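Local coordinates for antifreeze protein (Uncultured bacterium, PDB 6EIO) that binds ice as an antifreeze protein, apparently through two faces of its fold, at residues R100-M105 with P119-S124; A93-A98 with L213-A218; I28-A33 with N173-V178. All coordinates share one frame; numbering follows the deposited sequence.

Interaction 1 (R100-M105 with P119-S124)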
loop_
_atom_site.group_PDB
_atom_site.type_symbol
_atom_site.label_atom_id
_atom_site.label_comp_id
_atom_site.label_asym_id
_atom_site.label_seq_id
_atom_site.Cartn_x
_atom_site.Cartn_y
_atom_site.Cartn_z
ATOM N N ARG A 100 -9.217 -13.863 -0.521
ATOM C CA ARG A 100 -9.038 -14.539 0.751
ATOM C C ARG A 100 -10.308 -14.486 1.584
ATOM O O ARG A 100 -11.000 -13.470 1.619
ATOM C CB ARG A 100 -7.879 -13.936 1.507
ATOM C CG ARG A 100 -6.631 -14.250 0.766
ATOM C CD ARG A 100 -5.442 -13.750 1.447
ATOM N NE ARG A 100 -4.247 -14.153 0.715
ATOM C CZ ARG A 100 -3.073 -14.346 1.295
ATOM N NH1 ARG A 100 -2.945 -14.173 2.604
ATOM N NH2 ARG A 100 -2.006 -14.659 0.565
ATOM N N VAL A 101 -10.599 -15.598 2.255
ATOM C CA VAL A 101 -11.719 -15.696 3.180
ATOM C C VAL A 101 -11.278 -16.503 4.391
ATOM O O VAL A 101 -10.414 -17.372 4.291
ATOM C CB VAL A 101 -12.965 -16.359 2.544
ATOM C CG1 VAL A 101 -13.577 -15.471 1.475
ATOM C CG2 VAL A 101 -12.623 -17.732 1.970
ATOM N N ALA A 102 -11.895 -16.229 5.535
ATOM C CA ALA A 102 -11.678 -17.018 6.731
ATOM C C ALA A 102 -12.897 -16.872 7.617
ATOM O O ALA A 102 -13.514 -15.810 7.679
ATOM C CB ALA A 102 -10.451 -16.531 7.498
ATOM N N SER A 103 -13.220 -17.945 8.342
ATOM C CA SER A 103 -14.419 -17.936 9.178
ATOM C C SER A 103 -14.351 -16.867 10.261
ATOM O O SER A 103 -15.394 -16.385 10.726
ATOM C CB SER A 103 -14.628 -19.306 9.822
ATOM O OG SER A 103 -13.528 -19.671 10.635
ATOM N N ASP A 104 -13.144 -16.506 10.688
ATOM C CA ASP A 104 -12.922 -15.531 11.744
ATOM C C ASP A 104 -12.478 -14.162 11.213
ATOM O O ASP A 104 -12.026 -13.322 11.996
ATOM C CB ASP A 104 -11.926 -16.075 12.773
ATOM C CG ASP A 104 -10.573 -16.477 12.158
ATOM O OD1 ASP A 104 -10.517 -16.817 10.966
ATOM O OD2 ASP A 104 -9.553 -16.456 12.872
ATOM N N MET A 105 -12.625 -13.900 9.916
ATOM C CA MET A 105 -12.261 -12.586 9.417
ATOM C C MET A 105 -13.168 -11.522 10.027
ATOM O O MET A 105 -14.288 -11.792 10.473
ATOM C CB MET A 105 -12.340 -12.547 7.901
ATOM C CG MET A 105 -13.729 -12.429 7.381
ATOM S SD MET A 105 -13.687 -12.300 5.599
ATOM C CE MET A 105 -13.572 -13.912 5.060
ATOM N N PRO A 119 -3.300 -9.211 14.014
ATOM C CA PRO A 119 -3.056 -9.918 12.747
ATOM C C PRO A 119 -4.298 -10.606 12.210
ATOM O O PRO A 119 -5.148 -11.091 12.961
ATOM C CB PRO A 119 -1.970 -10.929 13.112
ATOM C CG PRO A 119 -1.227 -10.253 14.245
ATOM C CD PRO A 119 -2.331 -9.619 15.050
ATOM N N GLY A 120 -4.368 -10.693 10.887
ATOM C CA GLY A 120 -5.424 -11.446 10.232
ATOM C C GLY A 120 -5.970 -10.732 9.019
ATOM O O GLY A 120 -5.246 -9.991 8.335
ATOM N N LEU A 121 -7.242 -11.008 8.738
ATOM C CA LEU A 121 -7.934 -10.619 7.519
ATOM C C LEU A 121 -9.095 -9.706 7.889
ATOM O O LEU A 121 -9.909 -10.046 8.769
ATOM C CB LEU A 121 -8.462 -11.877 6.822
ATOM C CG LEU A 121 -9.190 -11.660 5.493
ATOM C CD1 LEU A 121 -8.308 -10.998 4.454
ATOM C CD2 LEU A 121 -9.715 -12.993 4.984
ATOM N N TYR A 122 -9.182 -8.577 7.191
ATOM C CA TYR A 122 -10.197 -7.561 7.413
ATOM C C TYR A 122 -10.878 -7.252 6.095
ATOM O O TYR A 122 -10.212 -7.199 5.051
ATOM C CB TYR A 122 -9.561 -6.281 7.942
ATOM C CG TYR A 122 -8.936 -6.459 9.305
ATOM C CD1 TYR A 122 -7.611 -6.884 9.455
ATOM C CD2 TYR A 122 -9.683 -6.242 10.451
ATOM C CE1 TYR A 122 -7.049 -7.060 10.705
ATOM C CE2 TYR A 122 -9.138 -6.413 11.707
ATOM C CZ TYR A 122 -7.814 -6.810 11.835
ATOM O OH TYR A 122 -7.311 -6.951 13.099
ATOM N N LYS A 123 -12.184 -7.000 6.153
ATOM C CA LYS A 123 -12.952 -6.671 4.961
ATOM C C LYS A 123 -13.834 -5.456 5.211
ATOM O O LYS A 123 -14.654 -5.444 6.139
ATOM C CB LYS A 123 -13.827 -7.845 4.535
ATOM C CG LYS A 123 -14.665 -7.566 3.313
ATOM C CD LYS A 123 -15.447 -8.795 2.889
ATOM C CE LYS A 123 -16.058 -8.611 1.509
ATOM N NZ LYS A 123 -15.019 -8.332 0.466
ATOM N N SER A 124 -13.680 -4.462 4.345
ATOM C CA SER A 124 -14.536 -3.283 4.304
ATOM C C SER A 124 -15.407 -3.347 3.063
ATOM O O SER A 124 -14.902 -3.428 1.941
ATOM C CB SER A 124 -13.694 -2.011 4.276
ATOM O OG SER A 124 -14.528 -0.862 4.281
#
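An apolar surface contact forms where loop 100-105, leaving helix 81-99, curls round the side chain of L121 on strand 120-124. One methyl does most of the touching: L121 CD2 rests 3.6 Å from R100 O and 3.8 Å from V101 CA, and faces the methyl of A102 more loosely. M105 lies alongside, pointing the same way, with CB 3.9 Å from L121 CD2; its CA makes a CH...O contact of 3.5 Å with L121 O. With CG anti to the backbone N (chi1 -178°), the isobutyl group of L121 stretches from the strand into the bend of the loop. That bend is a type I turn from A102 to M105, closed by M105 N bonding A102 O at 3.1 Å. An alanine at L121 lacks CG and both methyls, and is likely to leave a gap among R100, A102 and M105. R100 meets L121 with CB, 4.0 Å from CD2; its guanidinium leads away to T26 and forms a salt bridge with D96. Beyond M105 the chain enters strand 106-107, parallel to 120-124, so the contact sits where the long helix returns to the coils of the parallel beta-helix characteristic of the ice-binding-like family.

Interaction 2 (A93-A98 with L213-A218). With SO4 (sulfate ion), chain F.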
loop_
_atom_site.group_PDB
_atom_site.type_symbol
_atom_site.label_atom_id
_atom_site.label_comp_id
_atom_site.label_asym_id
_atom_site.label_seq_id
_atom_site.Cartn_x
_atom_site.Cartn_y
_atom_site.Cartn_z
ATOM N N ALA A 93 -1.389 -10.648 -7.338
ATOM C CA ALA A 93 -1.419 -10.306 -5.922
ATOM C C ALA A 93 -2.755 -9.680 -5.521
ATOM O O ALA A 93 -3.301 -9.987 -4.458
ATOM C CB ALA A 93 -0.277 -9.348 -5.594
ATOM N N TYR A 94 -3.272 -8.780 -6.363
ATOM C CA TYR A 94 -4.566 -8.164 -6.110
ATOM C C TYR A 94 -5.657 -9.226 -5.998
ATOM O O TYR A 94 -6.479 -9.211 -5.079
ATOM C CB TYR A 94 -4.861 -7.208 -7.265
ATOM C CG TYR A 94 -6.204 -6.516 -7.188
ATOM C CD1 TYR A 94 -7.367 -7.147 -7.636
ATOM C CD2 TYR A 94 -6.314 -5.218 -6.689
ATOM C CE1 TYR A 94 -8.592 -6.498 -7.598
ATOM C CE2 TYR A 94 -7.538 -4.572 -6.644
ATOM C CZ TYR A 94 -8.675 -5.207 -7.097
ATOM O OH TYR A 94 -9.860 -4.537 -7.039
ATOM N N ASN A 95 -5.680 -10.150 -6.959
ATOM C CA ASN A 95 -6.716 -11.175 -6.966
ATOM C C ASN A 95 -6.565 -12.108 -5.767
ATOM O O ASN A 95 -7.572 -12.531 -5.176
ATOM C CB ASN A 95 -6.671 -11.961 -8.276
ATOM C CG ASN A 95 -7.121 -11.172 -9.492
ATOM O OD1 ASN A 95 -6.720 -11.505 -10.635
ATOM N ND2 ASN A 95 -7.956 -10.184 -9.301
ATOM N N ASP A 96 -5.328 -12.448 -5.399
ATOM C CA ASP A 96 -5.072 -13.259 -4.211
ATOM C C ASP A 96 -5.635 -12.563 -2.979
ATOM O O ASP A 96 -6.440 -13.122 -2.225
ATOM C CB ASP A 96 -3.541 -13.467 -4.127
ATOM C CG ASP A 96 -3.054 -14.185 -2.879
ATOM O OD1 ASP A 96 -3.859 -14.800 -2.170
ATOM O OD2 ASP A 96 -1.837 -14.091 -2.605
ATOM N N ALA A 97 -5.246 -11.310 -2.790
ATOM C CA ALA A 97 -5.712 -10.543 -1.641
ATOM C C ALA A 97 -7.229 -10.483 -1.594
ATOM O O ALA A 97 -7.826 -10.681 -0.535
ATOM C CB ALA A 97 -5.123 -9.133 -1.698
ATOM N N ALA A 98 -7.866 -10.196 -2.734
ATOM C CA ALA A 98 -9.311 -9.994 -2.765
ATOM C C ALA A 98 -10.081 -11.288 -2.529
ATOM O O ALA A 98 -11.235 -11.242 -2.084
ATOM C CB ALA A 98 -9.717 -9.393 -4.109
ATOM N N LEU A 213 1.054 0.517 -5.654
ATOM C CA LEU A 213 0.954 -0.326 -6.849
ATOM C C LEU A 213 -0.442 -0.123 -7.449
ATOM O O LEU A 213 -1.425 -0.682 -6.948
ATOM C CB LEU A 213 1.202 -1.793 -6.483
ATOM C CG LEU A 213 2.484 -2.059 -5.691
ATOM C CD1 LEU A 213 2.605 -3.531 -5.344
ATOM C CD2 LEU A 213 3.746 -1.575 -6.419
ATOM N N ALA A 214 -0.521 0.689 -8.499
ATOM C CA ALA A 214 -1.771 0.970 -9.179
ATOM C C ALA A 214 -1.823 0.145 -10.461
ATOM O O ALA A 214 -0.914 0.200 -11.291
ATOM C CB ALA A 214 -1.881 2.457 -9.501
ATOM N N ARG A 215 -2.894 -0.626 -10.613
ATOM C CA ARG A 215 -3.002 -1.520 -11.756
ATOM C C ARG A 215 -3.354 -0.776 -13.038
ATOM O O ARG A 215 -2.605 -0.821 -14.021
ATOM C CB ARG A 215 -4.026 -2.619 -11.487
ATOM C CG ARG A 215 -3.541 -3.634 -10.456
ATOM C CD ARG A 215 -4.559 -4.749 -10.226
ATOM N NE ARG A 215 -4.924 -5.389 -11.492
ATOM C CZ ARG A 215 -6.004 -6.123 -11.694
ATOM N NH1 ARG A 215 -6.807 -6.390 -10.683
ATOM N NH2 ARG A 215 -6.269 -6.582 -12.909
ATOM N N ASN A 216 -4.517 -0.120 -13.062
ATOM C CA ASN A 216 -5.015 0.403 -14.324
ATOM C C ASN A 216 -4.961 1.911 -14.435
ATOM O O ASN A 216 -5.002 2.436 -15.553
ATOM C CB ASN A 216 -6.422 -0.130 -14.586
ATOM C CG ASN A 216 -6.413 -1.630 -14.756
ATOM O OD1 ASN A 216 -5.424 -2.219 -15.222
ATOM N ND2 ASN A 216 -7.494 -2.270 -14.361
ATOM N N GLY A 217 -4.861 2.615 -13.312
ATOM C CA GLY A 217 -4.822 4.054 -13.299
ATOM C C GLY A 217 -3.449 4.620 -13.021
ATOM O O GLY A 217 -2.417 4.018 -13.346
ATOM N N ALA A 218 -3.459 5.817 -12.461
ATOM C CA ALA A 218 -2.281 6.655 -12.375
ATOM C C ALA A 218 -1.809 6.773 -10.940
ATOM O O ALA A 218 -2.614 6.723 -9.999
ATOM C CB ALA A 218 -2.607 8.057 -12.875
HETATM S S SO4 F . -8.226 -9.634 -14.165
HETATM O O1 SO4 F . -9.494 -10.044 -14.769
HETATM O O2 SO4 F . -7.756 -10.683 -13.256
HETATM O O3 SO4 F . -8.402 -8.365 -13.464
HETATM O O4 SO4 F . -7.249 -9.453 -15.241
HETATM O O HOH W 1 -8.930 -8.205 -10.933
#
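Over one face of the Y94 ring lies NH1 of R215, and at the edge of that ring, in its plane, is ND2 of N95. The R215 guanidinium in turn presents its own edge to Y94 CD1, to a sulfate oxygen and to a water. The contact joins helix 81-99 to the residue just after strand 207-214, as part of the ice-binding-like fold, a beta-helix with a long helix packed alongside. Ring and guanidinium planes stand 66° apart, which rules out a flat stack. The cation-pi contact is off-centre, with R215 CZ 4.8 Å from the ring centroid, and NH1 comes to 3.2 Å from Y94 CD1. A bend at chi3 (54°) turns the arginine tip against the tyrosine, while R215 CD packs 3.9 Å from Y94 CB. Away from the ring, R215 NH2 gives sulfate O3 a nearly straight hydrogen bond of 2.8 Å (171°); the anion probably comes from the crystallisation liquor, and it would tend to stabilise the arginine's positive charge. One water ties the polar ends together: it accepts from N95 ND2 at 2.7 Å and from R215 NH1 at 2.8 Å, and donates to sulfate O3 at 2.6 Å.

Interaction 3 (I28-A33 with N173-V178)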
loop_
_atom_site.group_PDB
_atom_site.type_symbol
_atom_site.label_atom_id
_atom_site.label_comp_id
_atom_site.label_asym_id
_atom_site.label_seq_id
_atom_site.Cartn_x
_atom_site.Cartn_y
_atom_site.Cartn_z
ATOM N N ILE A 28 1.307 -12.302 0.932
ATOM C CA ILE A 28 0.822 -12.156 -0.438
ATOM C C ILE A 28 2.038 -12.007 -1.345
ATOM O O ILE A 28 2.757 -11.002 -1.280
ATOM C CB ILE A 28 -0.124 -10.963 -0.580
ATOM C CG1 ILE A 28 -1.368 -11.230 0.258
ATOM C CG2 ILE A 28 -0.493 -10.726 -2.054
ATOM C CD1 ILE A 28 -2.259 -10.043 0.399
ATOM N N THR A 29 2.283 -12.996 -2.195
ATOM C CA THR A 29 3.394 -12.945 -3.138
ATOM C C THR A 29 3.202 -11.770 -4.088
ATOM O O THR A 29 2.163 -11.694 -4.755
ATOM C CB THR A 29 3.378 -14.259 -3.933
ATOM O OG1 THR A 29 3.686 -15.345 -3.063
ATOM C CG2 THR A 29 4.399 -14.235 -5.048
ATOM N N LEU A 30 4.201 -10.895 -4.183
ATOM C CA LEU A 30 4.195 -9.769 -5.106
ATOM C C LEU A 30 5.023 -10.037 -6.350
ATOM O O LEU A 30 5.027 -9.212 -7.273
ATOM C CB LEU A 30 4.720 -8.505 -4.414
ATOM C CG LEU A 30 3.949 -8.094 -3.164
ATOM C CD1 LEU A 30 4.626 -6.878 -2.538
ATOM C CD2 LEU A 30 2.473 -7.816 -3.427
ATOM N N GLY A 31 5.716 -11.164 -6.397
ATOM C CA GLY A 31 6.471 -11.485 -7.584
ATOM C C GLY A 31 7.460 -10.390 -7.946
ATOM O O GLY A 31 8.204 -9.861 -7.102
ATOM N N SER A 32 7.474 -10.056 -9.234
ATOM C CA SER A 32 8.425 -9.088 -9.751
ATOM C C SER A 32 8.121 -7.652 -9.315
ATOM O O SER A 32 8.891 -6.750 -9.656
ATOM C CB SER A 32 8.490 -9.230 -11.277
ATOM O OG SER A 32 7.225 -9.005 -11.851
ATOM N N ALA A 33 7.054 -7.422 -8.547
ATOM C CA ALA A 33 6.821 -6.114 -7.966
ATOM C C ALA A 33 7.608 -5.882 -6.690
ATOM O O ALA A 33 7.592 -4.753 -6.202
ATOM C CB ALA A 33 5.331 -5.880 -7.710
ATOM N N ASN A 173 4.575 -6.597 5.913
ATOM C CA ASN A 173 3.607 -7.637 6.220
ATOM C C ASN A 173 2.180 -7.109 6.259
ATOM O O ASN A 173 1.275 -7.825 6.714
ATOM C CB ASN A 173 3.969 -8.278 7.563
ATOM C CG ASN A 173 5.223 -9.140 7.499
ATOM O OD1 ASN A 173 6.034 -9.047 6.577
ATOM N ND2 ASN A 173 5.379 -9.989 8.500
ATOM N N ILE A 174 1.968 -5.886 5.764
ATOM C CA ILE A 174 0.675 -5.219 5.750
ATOM C C ILE A 174 0.295 -4.971 4.290
ATOM O O ILE A 174 1.091 -4.408 3.529
ATOM C CB ILE A 174 0.733 -3.886 6.522
ATOM C CG1 ILE A 174 1.090 -4.123 7.990
ATOM C CG2 ILE A 174 -0.594 -3.124 6.379
ATOM C CD1 ILE A 174 1.489 -2.855 8.718
ATOM N N TYR A 175 -0.922 -5.368 3.919
ATOM C CA TYR A 175 -1.396 -5.253 2.549
ATOM C C TYR A 175 -2.780 -4.628 2.541
ATOM O O TYR A 175 -3.667 -5.056 3.297
ATOM C CB TYR A 175 -1.483 -6.623 1.912
ATOM C CG TYR A 175 -0.213 -7.429 1.970
ATOM C CD1 TYR A 175 0.045 -8.248 3.059
ATOM C CD2 TYR A 175 0.713 -7.394 0.939
ATOM C CE1 TYR A 175 1.168 -9.033 3.111
ATOM C CE2 TYR A 175 1.851 -8.171 0.980
ATOM C CZ TYR A 175 2.056 -9.017 2.070
ATOM O OH TYR A 175 3.127 -9.874 2.143
ATOM N N TRP A 176 -2.972 -3.663 1.647
ATOM C CA TRP A 176 -4.233 -2.959 1.456
ATOM C C TRP A 176 -4.674 -3.214 0.015
ATOM O O TRP A 176 -4.040 -2.713 -0.920
ATOM C CB TRP A 176 -4.071 -1.449 1.660
ATOM C CG TRP A 176 -3.360 -1.007 2.896
ATOM C CD1 TRP A 176 -2.002 -0.940 3.080
ATOM C CD2 TRP A 176 -3.943 -0.478 4.106
ATOM N NE1 TRP A 176 -1.708 -0.447 4.325
ATOM C CE2 TRP A 176 -2.875 -0.142 4.968
ATOM C CE3 TRP A 176 -5.253 -0.225 4.533
ATOM C CZ2 TRP A 176 -3.082 0.437 6.216
ATOM C CZ3 TRP A 176 -5.453 0.344 5.787
ATOM C CH2 TRP A 176 -4.378 0.661 6.611
ATOM N N GLN A 177 -5.749 -3.981 -0.166
ATOM C CA GLN A 177 -6.307 -4.244 -1.482
ATOM C C GLN A 177 -7.464 -3.268 -1.686
ATOM O O GLN A 177 -8.440 -3.288 -0.929
ATOM C CB GLN A 177 -6.769 -5.709 -1.552
ATOM C CG GLN A 177 -7.482 -6.055 -2.852
ATOM C CD GLN A 177 -8.970 -5.802 -2.806
ATOM O OE1 GLN A 177 -9.647 -6.132 -1.821
ATOM N NE2 GLN A 177 -9.490 -5.199 -3.869
ATOM N N VAL A 178 -7.333 -2.403 -2.690
ATOM C CA VAL A 178 -8.233 -1.278 -2.885
ATOM C C VAL A 178 -8.954 -1.469 -4.218
ATOM O O VAL A 178 -8.326 -1.462 -5.285
ATOM C CB VAL A 178 -7.452 0.043 -2.846
ATOM C CG1 VAL A 178 -8.375 1.228 -3.143
ATOM C CG2 VAL A 178 -6.740 0.217 -1.516
HETATM O O HOH W 2 4.748 -9.588 0.054
#
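I28 lies over one face of the Y175 ring, and here the packing is close. Its CB sits 3.9 Å from the ring centroid, 18° off the normal, a CH-pi contact displaced toward the rim. The two side chains slide past each other in opposite directions, which brings the far methyl of the isoleucine to the root of the tyrosine: I28 CD1 is 3.7 Å from Y175 CG. An extended chi2 (170°) carries that methyl along the ring from the hydroxyl end to the CB end. I28 also touches V148 of strand 147-151 and D96 of helix 81-99, so it fills the seam between helix and strands. In the parallel beta-helix of the ice-binding-like family, strand 174-178 is one of the parallel strands stacked along a face, one from each coil, and the loop 28-33, which precedes strand 36-40, runs past it. The remainder of the contact is slacker. L30 approaches the ring obliquely, with CD2 4.5 Å from Y175 CE2, and also touches T193 and I195 of 193-196, a strand paired with 174-178. At the hydroxyl, I28 N makes only a weak bond to Y175 OH (3.3 Å, 149° at the hydrogen). A water lying in the ring plane beyond that oxygen bridges what the direct bond leaves loose: it is 2.7 Å from Y175 OH and donates to I28 O at 2.8 Å.

From the N terminus, the chain first lays down 28-33, the early half of interaction 3. It then runs through strands of the beta-helix and into helix 81-99, where 93-98 begins interaction 2 and, just after the helix, 100-105 begins interaction 1. Interaction 1 closes first, at 119-124, a short loop nested inside both others. Interaction 3 closes next, at 173-178, and interaction 2 last, at 213-218, so these two cross. Together they bind the N-terminal loop, the long helix and three separated strands of the solenoid. I28 touches segments of both other contacts: its CD1 packs on A97 CB, 3.7 Å away, and its CG1 on R100 NH2, 3.5 Å away.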